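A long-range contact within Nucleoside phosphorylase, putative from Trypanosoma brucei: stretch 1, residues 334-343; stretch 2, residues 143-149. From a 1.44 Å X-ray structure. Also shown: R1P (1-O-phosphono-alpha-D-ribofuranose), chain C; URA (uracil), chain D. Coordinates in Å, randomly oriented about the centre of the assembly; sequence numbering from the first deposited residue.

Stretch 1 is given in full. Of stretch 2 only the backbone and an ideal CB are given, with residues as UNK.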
# COMPACT_ATOMS: atom_id res chain seq x y z
N ALA A 334 -11.09 16.87 -16.63
CA ALA A 334 -11.85 15.63 -16.56
C ALA A 334 -12.22 15.32 -15.12
O ALA A 334 -13.35 14.94 -14.83
CB ALA A 334 -11.05 14.47 -17.17
N MET A 335 -11.27 15.53 -14.20
CA MET A 335 -11.51 15.23 -12.80
C MET A 335 -12.60 16.14 -12.23
O MET A 335 -13.41 15.69 -11.43
CB MET A 335 -10.21 15.34 -11.98
CG MET A 335 -10.30 14.76 -10.58
SD MET A 335 -10.82 13.03 -10.50
CE MET A 335 -9.35 12.17 -11.11
N LYS A 336 -12.65 17.40 -12.67
CA LYS A 336 -13.71 18.31 -12.21
C LYS A 336 -15.10 17.79 -12.61
O LYS A 336 -16.02 17.79 -11.80
CB LYS A 336 -13.47 19.74 -12.72
CG LYS A 336 -12.28 20.40 -12.03
CD LYS A 336 -12.10 21.86 -12.41
CE LYS A 336 -10.65 22.31 -12.17
NZ LYS A 336 -10.10 21.90 -10.83
N ARG A 337 -15.23 17.30 -13.84
CA ARG A 337 -16.51 16.73 -14.29
C ARG A 337 -16.86 15.49 -13.47
O ARG A 337 -18.00 15.29 -13.08
CB ARG A 337 -16.46 16.34 -15.77
CG ARG A 337 -16.28 17.50 -16.71
CD ARG A 337 -16.46 17.05 -18.15
NE ARG A 337 -15.32 16.25 -18.61
CZ ARG A 337 -14.23 16.75 -19.19
NH1 ARG A 337 -14.09 18.05 -19.42
NH2 ARG A 337 -13.27 15.92 -19.57
N CYS A 338 -15.87 14.65 -13.23
CA CYS A 338 -16.11 13.37 -12.59
C CYS A 338 -16.40 13.53 -11.11
O CYS A 338 -17.15 12.73 -10.54
CB CYS A 338 -14.93 12.43 -12.83
SG CYS A 338 -14.80 11.97 -14.57
N ILE A 339 -15.80 14.54 -10.48
CA ILE A 339 -16.11 14.83 -9.07
C ILE A 339 -17.60 15.12 -8.93
O ILE A 339 -18.26 14.56 -8.06
CB ILE A 339 -15.28 15.99 -8.50
CG1 ILE A 339 -13.82 15.58 -8.35
CG2 ILE A 339 -15.84 16.45 -7.13
CD1 ILE A 339 -12.87 16.76 -8.15
N LYS A 340 -18.13 15.99 -9.79
CA LYS A 340 -19.54 16.32 -9.72
C LYS A 340 -20.41 15.10 -9.98
O LYS A 340 -21.40 14.86 -9.29
CB LYS A 340 -19.90 17.42 -10.73
CG LYS A 340 -21.30 17.93 -10.52
CD LYS A 340 -21.66 19.05 -11.49
CE LYS A 340 -23.10 19.52 -11.27
NZ LYS A 340 -24.06 18.39 -11.35
N ILE A 341 -20.04 14.32 -10.99
CA ILE A 341 -20.76 13.09 -11.31
C ILE A 341 -20.80 12.14 -10.11
O ILE A 341 -21.85 11.56 -9.81
CB ILE A 341 -20.12 12.39 -12.54
CG1 ILE A 341 -20.49 13.13 -13.83
CG2 ILE A 341 -20.52 10.92 -12.62
CD1 ILE A 341 -19.60 12.79 -15.02
N ILE A 342 -19.66 11.95 -9.44
CA ILE A 342 -19.60 11.03 -8.30
C ILE A 342 -20.36 11.56 -7.07
O ILE A 342 -21.00 10.78 -6.36
CB ILE A 342 -18.15 10.66 -7.94
CG1 ILE A 342 -17.52 9.86 -9.09
CG2 ILE A 342 -18.11 9.82 -6.66
CD1 ILE A 342 -18.26 8.58 -9.39
N LEU A 343 -20.32 12.87 -6.83
CA LEU A 343 -21.11 13.46 -5.75
C LEU A 343 -22.59 13.24 -6.02
O LEU A 343 -23.36 12.85 -5.12
CB LEU A 343 -20.78 14.94 -5.57
CG LEU A 343 -19.45 15.22 -4.83
CD1 LEU A 343 -18.98 16.67 -5.01
CD2 LEU A 343 -19.55 14.86 -3.35
N UNK A 143 -20.00 3.87 -0.32
CA UNK A 143 -18.59 4.22 -0.46
C UNK A 143 -18.19 4.15 -1.93
O UNK A 143 -18.32 3.09 -2.55
CB UNK A 143 -17.71 3.29 0.38
N UNK A 144 -17.73 5.26 -2.50
CA UNK A 144 -17.29 5.28 -3.89
C UNK A 144 -15.88 5.81 -4.01
O UNK A 144 -15.58 6.90 -3.57
CB UNK A 144 -18.24 6.12 -4.74
N UNK A 145 -15.03 5.02 -4.65
CA UNK A 145 -13.69 5.47 -5.01
C UNK A 145 -13.76 6.29 -6.29
O UNK A 145 -14.37 5.86 -7.25
CB UNK A 145 -12.74 4.28 -5.18
N UNK A 146 -13.15 7.46 -6.26
CA UNK A 146 -12.93 8.26 -7.47
C UNK A 146 -11.42 8.38 -7.64
O UNK A 146 -10.74 9.05 -6.86
CB UNK A 146 -13.60 9.63 -7.38
N UNK A 147 -10.89 7.67 -8.64
CA UNK A 147 -9.47 7.52 -8.78
C UNK A 147 -8.94 7.79 -10.16
O UNK A 147 -9.61 8.38 -11.00
CB UNK A 147 -9.07 6.11 -8.36
N UNK A 148 -7.68 7.40 -10.36
CA UNK A 148 -7.07 7.41 -11.68
C UNK A 148 -6.67 5.98 -11.98
O UNK A 148 -6.56 5.16 -11.09
CB UNK A 148 -5.87 8.36 -11.75
N UNK A 149 -6.47 5.67 -13.25
CA UNK A 149 -6.15 4.29 -13.61
C UNK A 149 -5.50 4.17 -14.96
O UNK A 149 -5.40 5.15 -15.73
CB UNK A 149 -7.42 3.43 -13.58
C5 R1P C . -0.89 5.24 -8.50
O5 R1P C . -0.34 6.33 -9.25
C4 R1P C . -2.16 5.66 -7.78
O4 R1P C . -3.08 6.29 -8.68
C1 R1P C . -4.32 5.58 -8.72
C2 R1P C . -3.93 4.16 -8.27
O2 R1P C . -5.01 3.28 -7.87
C3 R1P C . -2.90 4.47 -7.19
O3 R1P C . -3.50 4.87 -5.95
O1 R1P C . -5.39 6.20 -7.94
P R1P C . -5.39 7.64 -7.19
O1P R1P C . -4.30 7.39 -6.14
O2P R1P C . -6.79 7.75 -6.61
O3P R1P C . -5.01 8.71 -8.16
N1 URA D . -2.87 4.26 -11.77
C2 URA D . -2.48 2.97 -11.82
O2 URA D . -2.50 2.23 -10.78
N3 URA D . -2.03 2.46 -12.96
C4 URA D . -1.96 3.21 -14.08
O4 URA D . -1.54 2.67 -15.12
C5 URA D . -2.35 4.53 -14.05
C6 URA D . -2.81 5.05 -12.85

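Stretch 1 is helical throughout and runs nearly antiparallel to the extended stretch 2, at 161° with 9.8 Å between the axes. Its visible offer is apolar: M335, C338, I339 and I342.

Position 143 has beta angles, and its ideal CB finds nothing of the helix within 5.5 Å. The helix sets no preference, although a beta-branched residue would suit the strand. It is I143, which does not touch stretch 1.

At position 144 CA-to-CB points toward the helix, and the ideal CB lies 4.2 Å from I342 CG2. A methyl group this close asks for an apolar partner; valine, isoleucine or leucine could serve, with phi/psi of -126/125 comfortable for a beta-branched one. The residue is I144, whose CG2 meets I342 CG2 at 3.8 Å.

Position 145 turns its CB away from the helix, so any choice must answer to the other side of the strand. There lies the phosphate of R1P, for which a long, positively charged side chain, lysine or arginine, would be apt. The residue is R145. Its extended chain brings the guanidinium edge to the ligand: NH2 donates a hydrogen bond to R1P O2P at 2.8 Å and NH1 another to R1P O1 at 2.9 Å.

Position 146 again points toward the helix. Its ideal CB is 4.3 Å from I342 CG1 and 5.4 Å from M335 SD, leaving room for a side chain to reach in among M335, C338, I339 and I342. Leucine, isoleucine or methionine are reasonable. L146 is found, and it is the centre of the contact, with the largest covered area. Its CD2 packs 3.7 Å from I339 CG1 and its CD1 4.0 Å from C338 CB, while its CG lies 4.0 Å from M335 SD.

Position 147 faces away from the helix, and its CA is 3.5 Å from R1P O2P. Phi/psi of -132/-167 does not demand glycine, but an ideal CB would lie 2.1 Å from R145 CZ, clashing with the guanidinium, so glycine alone fits. It is G147; its carbonyl O lies 3.8 Å from M335 CE.

Position 148 points sideways, its ideal CB 5.2 Å from M335 CE, with phosphate oxygens also nearby. A small residue combining hydroxyl and methyl, or simply serine, would suit. T148 does both jobs: CG2 touches M335 CE at 3.9 Å, and OG1 donates a hydrogen bond to R1P O3P at 2.8 Å.

Position 149, beyond the helix's reach, leaves many residues possible; it is C149.

Stretch 2 (143-149) IIRLGTC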
# COMPACT_ATOMS: atom_id res chain seq x y z
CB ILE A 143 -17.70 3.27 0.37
CG1 ILE A 143 -18.18 3.27 1.82
CG2 ILE A 143 -16.20 3.64 0.25
CD1 ILE A 143 -17.44 2.29 2.74
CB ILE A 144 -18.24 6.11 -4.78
CG1 ILE A 144 -19.69 5.63 -4.61
CG2 ILE A 144 -17.81 6.03 -6.29
CD1 ILE A 144 -20.71 6.46 -5.36
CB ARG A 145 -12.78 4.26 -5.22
CG ARG A 145 -11.50 4.58 -5.96
CD ARG A 145 -10.48 3.47 -5.83
NE ARG A 145 -9.47 3.53 -6.89
CZ ARG A 145 -8.57 4.50 -7.03
NH1 ARG A 145 -7.72 4.45 -8.04
NH2 ARG A 145 -8.50 5.53 -6.16
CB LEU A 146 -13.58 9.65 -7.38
CG LEU A 146 -13.25 10.61 -8.54
CD1 LEU A 146 -13.51 10.01 -9.94
CD2 LEU A 146 -13.99 11.93 -8.39
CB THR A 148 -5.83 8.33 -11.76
OG1 THR A 148 -4.82 7.90 -10.83
CG2 THR A 148 -6.24 9.80 -11.50
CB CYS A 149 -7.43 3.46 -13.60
SG CYS A 149 -8.59 3.95 -14.93
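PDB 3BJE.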